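Local coordinates for chromosome partition protein Smc (Pyrococcus yayanosii, PDB 5XEI), which is probably required for chromosome condensation and partitioning, as an ATP-hydrolysing, DNA-binding SMC protein whose head domains are joined to a hinge by long coiled coils, at residues Glu222-Ala227 against Glu306-Glu311; Val229-Gly234 against Val300-Ile305. All blocks are in the same frame, centred on the assembly; numbering follows the deposited sequence.

Contact 1. Residues Glu222-Ala227 against Glu306-Glu311; sequences ERLERA and EDMEAE
Met-308 reaches across from helix 298-315 and packs its side chain against Leu-224 of helix 170-246. Its CG is roughly anti to the backbone N (chi1 -150°), beside the carbonyl carbon. At the root, Met-308 CB lies 4.0 Å from Leu-224 CD1. One atom further, Met-308 CG packs 3.9 Å from Leu-224 CB. The two side chains slide past each other in opposite directions, so the tip of each meets the base of the other. The chain then bends. Met-308 SD sits beside the backbone N of Leu-224 and 3.6 Å from Arg-223 CB. The terminal methyl lies against Leu-224 CA, with Met-308 CE 3.9 Å from Ala-227 CB. Leu-224 also crosses Glu-309 at about a right angle, with Leu-224 CD1 3.8 Å from Glu-309 CG. Only the aliphatic part of this glutamate takes part; its carboxylate makes a long, weak ion pair with Arg-228. No hydrogen bond joins the segments. The axes of the two segments approach to 9.7 Å and run at 157°, an antiparallel coiled-coil pairing. Leu-220 continues the apolar seam beyond Met-308, and Leu-224 also touches Ile-305 and Ile-312 of helix 298-315.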
ATOM      1  N   GLU A 222      52.916  32.046  25.329  1.00 53.20           N
ATOM      2  CA  GLU A 222      54.188  32.073  24.624  1.00 57.98           C
ATOM      3  C   GLU A 222      54.916  33.390  24.828  1.00 62.74           C
ATOM      4  O   GLU A 222      56.128  33.409  25.070  1.00 66.73           O
ATOM      5  CB  GLU A 222      53.967  31.831  23.145  1.00 61.83           C
ATOM      6  CG  GLU A 222      53.513  30.459  22.881  1.00 70.13           C
ATOM      7  CD  GLU A 222      54.267  29.860  21.728  1.00 78.25           C
ATOM      8  OE1 GLU A 222      54.601  30.616  20.777  1.00 83.85           O
ATOM      9  OE2 GLU A 222      54.580  28.648  21.809  1.00 78.83           O
ATOM     10  N   ARG A 223      54.206  34.508  24.703  1.00 51.85           N
ATOM     11  CA  ARG A 223      54.861  35.773  25.004  1.00 59.98           C
ATOM     12  C   ARG A 223      55.356  35.780  26.446  1.00 63.90           C
ATOM     13  O   ARG A 223      56.512  36.139  26.710  1.00 60.30           O
ATOM     14  CB  ARG A 223      53.926  36.950  24.696  1.00 65.35           C
ATOM     15  CG  ARG A 223      53.867  37.314  23.196  1.00 69.02           C
ATOM     16  CD  ARG A 223      55.104  38.113  22.643  1.00 82.33           C
ATOM     17  NE  ARG A 223      56.421  37.513  22.902  1.00 86.16           N
ATOM     18  CZ  ARG A 223      57.606  38.103  22.684  1.00 89.52           C
ATOM     19  NH1 ARG A 223      57.676  39.321  22.135  1.00101.08           N
ATOM     20  NH2 ARG A 223      58.742  37.448  22.977  1.00 81.76           N
ATOM     21  N   LEU A 224      54.540  35.280  27.378  1.00 56.68           N
ATOM     22  CA  LEU A 224      54.972  35.214  28.767  1.00 54.69           C
ATOM     23  C   LEU A 224      56.280  34.441  28.925  1.00 57.94           C
ATOM     24  O   LEU A 224      57.090  34.772  29.796  1.00 51.23           O
ATOM     25  CB  LEU A 224      53.874  34.592  29.635  1.00 51.93           C
ATOM     26  CG  LEU A 224      54.236  34.384  31.107  1.00 51.10           C
ATOM     27  CD1 LEU A 224      54.563  35.710  31.768  1.00 53.31           C
ATOM     28  CD2 LEU A 224      53.112  33.668  31.838  1.00 53.59           C
ATOM     29  N   GLU A 225      56.530  33.429  28.094  1.00 56.38           N
ATOM     30  CA  GLU A 225      57.735  32.657  28.361  1.00 53.01           C
ATOM     31  C   GLU A 225      58.979  33.278  27.748  1.00 60.49           C
ATOM     32  O   GLU A 225      60.052  33.229  28.360  1.00 58.87           O
ATOM     33  CB  GLU A 225      57.586  31.210  27.887  1.00 45.26           C
ATOM     34  CG  GLU A 225      58.512  30.215  28.646  1.00 52.37           C
ATOM     35  CD  GLU A 225      58.208  30.072  30.172  1.00 57.37           C
ATOM     36  OE1 GLU A 225      58.813  29.191  30.835  1.00 61.07           O
ATOM     37  OE2 GLU A 225      57.377  30.830  30.726  1.00 63.40           O
ATOM     38  N   ARG A 226      58.875  33.873  26.564  1.00 60.66           N
ATOM     39  CA  ARG A 226      60.024  34.583  26.018  1.00 63.60           C
ATOM     40  C   ARG A 226      60.412  35.755  26.927  1.00 66.76           C
ATOM     41  O   ARG A 226      61.589  35.946  27.257  1.00 63.48           O
ATOM     42  CB  ARG A 226      59.708  35.041  24.595  1.00 62.89           C
ATOM     43  CG  ARG A 226      58.963  34.028  23.676  1.00 75.61           C
ATOM     44  CD  ARG A 226      59.091  34.479  22.174  1.00 75.03           C
ATOM     45  NE  ARG A 226      58.192  33.824  21.189  1.00 78.43           N
ATOM     46  CZ  ARG A 226      56.874  34.041  21.068  1.00 80.74           C
ATOM     47  NH1 ARG A 226      56.282  34.875  21.901  1.00 85.29           N
ATOM     48  NH2 ARG A 226      56.132  33.420  20.135  1.00 80.42           N
ATOM     49  N   ALA A 227      59.415  36.508  27.402  1.00 63.42           N
ATOM     50  CA  ALA A 227      59.660  37.534  28.410  1.00 56.24           C
ATOM     51  C   ALA A 227      60.357  36.970  29.643  1.00 59.49           C
ATOM     52  O   ALA A 227      61.186  37.647  30.261  1.00 65.70           O
ATOM     53  CB  ALA A 227      58.344  38.200  28.804  1.00 49.71           C
ATOM     54  N   GLU A 306      54.212  40.539  35.162  1.00 68.59           N
ATOM     55  CA  GLU A 306      53.109  40.579  36.114  1.00 72.53           C
ATOM     56  C   GLU A 306      51.779  40.790  35.395  1.00 73.42           C
ATOM     57  O   GLU A 306      50.761  40.185  35.753  1.00 66.55           O
ATOM     58  CB  GLU A 306      53.353  41.681  37.149  1.00 73.66           C
ATOM     59  CG  GLU A 306      52.338  41.712  38.286  1.00 78.19           C
ATOM     60  CD  GLU A 306      52.320  43.040  39.044  1.00 82.03           C
ATOM     61  OE1 GLU A 306      53.028  43.170  40.068  1.00 88.95           O
ATOM     62  OE2 GLU A 306      51.590  43.961  38.618  1.00 80.58           O
ATOM     63  N   ASP A 307      51.780  41.630  34.356  1.00 74.64           N
ATOM     64  CA  ASP A 307      50.565  41.873  33.587  1.00 71.30           C
ATOM     65  C   ASP A 307      50.157  40.627  32.810  1.00 72.34           C
ATOM     66  O   ASP A 307      49.032  40.127  32.949  1.00 70.43           O
ATOM     67  CB  ASP A 307      50.769  43.062  32.644  1.00 66.66           C
ATOM     68  N   MET A 308      51.066  40.113  31.979  1.00 71.64           N
ATOM     69  CA  MET A 308      50.765  38.934  31.176  1.00 62.64           C
ATOM     70  C   MET A 308      50.262  37.795  32.048  1.00 59.56           C
ATOM     71  O   MET A 308      49.307  37.102  31.689  1.00 59.77           O
ATOM     72  CB  MET A 308      52.009  38.521  30.405  1.00 60.69           C
ATOM     73  CG  MET A 308      51.730  37.849  29.089  1.00 64.23           C
ATOM     74  SD  MET A 308      52.952  38.329  27.842  1.00 72.35           S
ATOM     75  CE  MET A 308      54.428  38.438  28.859  1.00 63.49           C
ATOM     76  N   GLU A 309      50.864  37.619  33.224  1.00 65.26           N
ATOM     77  CA  GLU A 309      50.355  36.639  34.175  1.00 63.89           C
ATOM     78  C   GLU A 309      48.957  36.991  34.661  1.00 68.43           C
ATOM     79  O   GLU A 309      48.207  36.105  35.090  1.00 67.97           O
ATOM     80  CB  GLU A 309      51.283  36.532  35.373  1.00 64.54           C
ATOM     81  CG  GLU A 309      52.672  36.042  35.061  1.00 68.40           C
ATOM     82  CD  GLU A 309      53.465  35.797  36.333  1.00 70.40           C
ATOM     83  OE1 GLU A 309      53.095  34.877  37.088  1.00 79.33           O
ATOM     84  OE2 GLU A 309      54.437  36.530  36.599  1.00 70.57           O
ATOM     85  N   ALA A 310      48.592  38.270  34.630  1.00 70.85           N
ATOM     86  CA  ALA A 310      47.262  38.636  35.096  1.00 64.78           C
ATOM     87  C   ALA A 310      46.200  38.330  34.044  1.00 68.25           C
ATOM     88  O   ALA A 310      45.159  37.749  34.368  1.00 69.95           O
ATOM     89  CB  ALA A 310      47.231  40.110  35.495  1.00 61.80           C
ATOM     90  N   GLU A 311      46.431  38.694  32.781  1.00 61.30           N
ATOM     91  CA  GLU A 311      45.393  38.432  31.797  1.00 63.12           C
ATOM     92  C   GLU A 311      45.312  36.968  31.416  1.00 67.72           C
ATOM     93  O   GLU A 311      44.289  36.538  30.866  1.00 68.16           O
ATOM     94  CB  GLU A 311      45.586  39.290  30.556  1.00 67.30           C
ATOM     95  CG  GLU A 311      47.010  39.440  30.120  1.00 73.92           C
ATOM     96  CD  GLU A 311      47.204  40.729  29.350  1.00 79.56           C
ATOM     97  OE1 GLU A 311      46.446  40.952  28.372  1.00 81.26           O
ATOM     98  OE2 GLU A 311      48.095  41.520  29.743  1.00 76.70           O
TER

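Contact 2. Residues Val229-Gly234 against Val300-Ile305; sequences VALLLG and VLRKEI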
ATOM      1  N   VAL A 229      62.464  34.450  29.613  1.00 64.78           N
ATOM      2  CA  VAL A 229      63.851  34.229  29.231  1.00 72.13           C
ATOM      3  C   VAL A 229      64.581  35.566  29.105  1.00 76.45           C
ATOM      4  O   VAL A 229      65.753  35.686  29.494  1.00 72.31           O
ATOM      5  CB  VAL A 229      63.924  33.394  27.936  1.00 69.83           C
ATOM      6  CG1 VAL A 229      65.352  33.144  27.560  1.00 76.36           C
ATOM      7  CG2 VAL A 229      63.213  32.060  28.115  1.00 66.68           C
ATOM      8  N   ALA A 230      63.887  36.592  28.597  1.00 75.34           N
ATOM      9  CA  ALA A 230      64.469  37.925  28.456  1.00 68.41           C
ATOM     10  C   ALA A 230      64.874  38.498  29.806  1.00 73.74           C
ATOM     11  O   ALA A 230      66.044  38.827  30.026  1.00 79.77           O
ATOM     12  CB  ALA A 230      63.483  38.864  27.763  1.00 60.49           C
ATOM     13  N   LEU A 231      63.909  38.635  30.727  1.00 74.67           N
ATOM     14  CA  LEU A 231      64.222  39.137  32.064  1.00 75.38           C
ATOM     15  C   LEU A 231      65.405  38.396  32.661  1.00 82.45           C
ATOM     16  O   LEU A 231      66.155  38.953  33.468  1.00 90.18           O
ATOM     17  CB  LEU A 231      63.009  39.008  32.989  1.00 72.26           C
ATOM     18  CG  LEU A 231      63.276  38.918  34.500  1.00 72.97           C
ATOM     19  CD1 LEU A 231      63.759  40.245  35.041  1.00 85.25           C
ATOM     20  CD2 LEU A 231      62.070  38.469  35.276  1.00 68.88           C
ATOM     21  N   LEU A 232      65.622  37.161  32.234  1.00 78.72           N
ATOM     22  CA  LEU A 232      66.677  36.371  32.837  1.00 81.78           C
ATOM     23  C   LEU A 232      68.041  36.656  32.207  1.00 89.96           C
ATOM     24  O   LEU A 232      69.044  36.739  32.926  1.00 94.56           O
ATOM     25  CB  LEU A 232      66.297  34.904  32.753  1.00 77.94           C
ATOM     26  CG  LEU A 232      67.384  33.911  33.065  1.00 79.07           C
ATOM     27  CD1 LEU A 232      67.951  34.238  34.408  1.00 87.41           C
ATOM     28  CD2 LEU A 232      66.658  32.643  33.187  1.00 78.76           C
ATOM     29  N   LEU A 233      68.113  36.828  30.884  1.00 84.87           N
ATOM     30  CA  LEU A 233      69.376  37.231  30.271  1.00 82.43           C
ATOM     31  C   LEU A 233      69.873  38.546  30.863  1.00 90.01           C
ATOM     32  O   LEU A 233      71.049  38.675  31.223  1.00 94.27           O
ATOM     33  CB  LEU A 233      69.210  37.335  28.757  1.00 80.30           C
ATOM     34  CG  LEU A 233      69.065  35.984  28.065  1.00 88.31           C
ATOM     35  CD1 LEU A 233      68.707  36.114  26.592  1.00 88.01           C
ATOM     36  CD2 LEU A 233      70.349  35.224  28.228  1.00 80.66           C
ATOM     37  N   GLY A 234      68.980  39.528  30.993  1.00 87.84           N
ATOM     38  CA  GLY A 234      69.330  40.731  31.729  1.00 90.25           C
ATOM     39  C   GLY A 234      69.678  40.454  33.179  1.00 92.49           C
ATOM     40  O   GLY A 234      70.623  41.036  33.715  1.00101.09           O
ATOM     41  N   VAL A 300      60.785  46.980  33.823  1.00 84.32           N
ATOM     42  CA  VAL A 300      59.667  46.999  32.882  1.00 83.40           C
ATOM     43  C   VAL A 300      59.307  45.572  32.468  1.00 85.23           C
ATOM     44  O   VAL A 300      58.130  45.254  32.238  1.00 79.73           O
ATOM     45  CB  VAL A 300      59.971  47.896  31.667  1.00 77.69           C
ATOM     46  CG1 VAL A 300      60.482  49.243  32.137  1.00 73.42           C
ATOM     47  CG2 VAL A 300      60.936  47.225  30.698  1.00 76.13           C
ATOM     48  N   LEU A 301      60.297  44.681  32.408  1.00 84.00           N
ATOM     49  CA  LEU A 301      60.007  43.290  32.098  1.00 77.94           C
ATOM     50  C   LEU A 301      59.240  42.616  33.229  1.00 76.21           C
ATOM     51  O   LEU A 301      58.382  41.768  32.977  1.00 78.87           O
ATOM     52  CB  LEU A 301      61.307  42.551  31.805  1.00 77.12           C
ATOM     53  CG  LEU A 301      61.838  42.869  30.415  1.00 73.97           C
ATOM     54  CD1 LEU A 301      63.071  42.060  30.140  1.00 68.08           C
ATOM     55  CD2 LEU A 301      60.751  42.571  29.386  1.00 75.45           C
ATOM     56  N   ARG A 302      59.526  42.972  34.481  1.00 75.58           N
ATOM     57  CA  ARG A 302      58.799  42.348  35.580  1.00 73.19           C
ATOM     58  C   ARG A 302      57.383  42.898  35.689  1.00 78.45           C
ATOM     59  O   ARG A 302      56.451  42.156  36.019  1.00 83.24           O
ATOM     60  CB  ARG A 302      59.555  42.524  36.895  1.00 74.99           C
ATOM     61  CG  ARG A 302      61.034  42.257  36.762  1.00 79.16           C
ATOM     62  CD  ARG A 302      61.670  41.803  38.066  1.00 95.14           C
ATOM     63  NE  ARG A 302      61.579  42.813  39.118  1.00107.75           N
ATOM     64  CZ  ARG A 302      62.087  42.666  40.339  1.00108.38           C
ATOM     65  NH1 ARG A 302      62.739  41.554  40.655  1.00106.78           N
ATOM     66  NH2 ARG A 302      61.951  43.636  41.241  1.00107.56           N
ATOM     67  N   LYS A 303      57.191  44.193  35.411  1.00 79.69           N
ATOM     68  CA  LYS A 303      55.833  44.730  35.396  1.00 73.95           C
ATOM     69  C   LYS A 303      55.028  44.118  34.262  1.00 77.79           C
ATOM     70  O   LYS A 303      53.843  43.803  34.434  1.00 79.16           O
ATOM     71  CB  LYS A 303      55.855  46.249  35.272  1.00 72.59           C
ATOM     72  N   GLU A 304      55.673  43.917  33.108  1.00 76.06           N
ATOM     73  CA  GLU A 304      55.002  43.351  31.941  1.00 75.92           C
ATOM     74  C   GLU A 304      54.735  41.858  32.108  1.00 75.66           C
ATOM     75  O   GLU A 304      53.742  41.327  31.591  1.00 70.11           O
ATOM     76  CB  GLU A 304      55.853  43.605  30.708  1.00 73.14           C
ATOM     77  CG  GLU A 304      55.362  42.922  29.476  1.00 76.30           C
ATOM     78  CD  GLU A 304      56.328  43.104  28.337  1.00 88.48           C
ATOM     79  OE1 GLU A 304      57.418  43.689  28.581  1.00 87.06           O
ATOM     80  OE2 GLU A 304      56.000  42.661  27.211  1.00 87.66           O
ATOM     81  N   ILE A 305      55.621  41.156  32.809  1.00 73.46           N
ATOM     82  CA  ILE A 305      55.348  39.768  33.146  1.00 67.91           C
ATOM     83  C   ILE A 305      54.186  39.695  34.129  1.00 69.41           C
ATOM     84  O   ILE A 305      53.238  38.923  33.936  1.00 68.19           O
ATOM     85  CB  ILE A 305      56.627  39.095  33.679  1.00 59.76           C
ATOM     86  CG1 ILE A 305      57.541  38.732  32.496  1.00 63.31           C
ATOM     87  CG2 ILE A 305      56.309  37.872  34.523  1.00 53.51           C
ATOM     88  CD1 ILE A 305      58.950  38.268  32.866  1.00 58.37           C
TER
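Ile-305 N donates to Leu-301 O at 2.8 Å, a helical bond that holds together the turn that carries the three side chains packed on Leu-231. No hydrogen bond crosses between the segments; the contact itself is apolar. Leu-301 CG is anti to the carbonyl carbon (chi1 -77°), and beyond it CD1 comes up against the opposing backbone. Leu-301 CD1 lies 3.6 Å from Leu-231 N, close to the CA of the same residue, and 4.0 Å from Ala-230 CB. At the base the two leucines meet through their CB atoms. The two branches of Leu-231 have different nearest partners. Leu-231 CD1 rests on the aliphatic stem of Arg-302, 3.8 Å from its CG. Leu-231 CD2 meets Ile-305 CD1 at 3.9 Å, the two side chains crossing at about a right angle. The pairing is that of an antiparallel coiled coil in the arm of an SMC protein. The axes of the two segments run at 158° and approach to 9.8 Å. An alanine in place of Leu-231 would probably open a gap beside Ile-305 CD1 and strip the stem of Arg-302 of its apolar support, while the CB contact with Leu-301 could remain. The charged end of Arg-302 turns to its own helix, where NE forms a salt bridge with Glu-299. Helix 170-246 has further neighbours here: Ala-230 also touches Val-291, and Val-229 faces away from helix 298-315 to pack on Leu-287 and Ile-288 of helix 285-289.

Contacts 1 and 2 lie about 10 Å apart, centre to centre, along one antiparallel pair, helix 170-246 with helix 298-315. The chain passes through 222-227, 229-234, 300-305 and 306-311 in that order, so contact 2 is nested inside contact 1. Ile-305 ties them together: its CG2 packs 3.9 Å from Leu-224 CD1, while its CD1 lies near Ala-227 O. The centres of contacts 1 and 2 are about 72 and 81 Å from the centre of the chain, away from the predicted ATP site. They build a continuous apolar seam in the coiled-coil arm, probably at its joint, and not in the ATPase head.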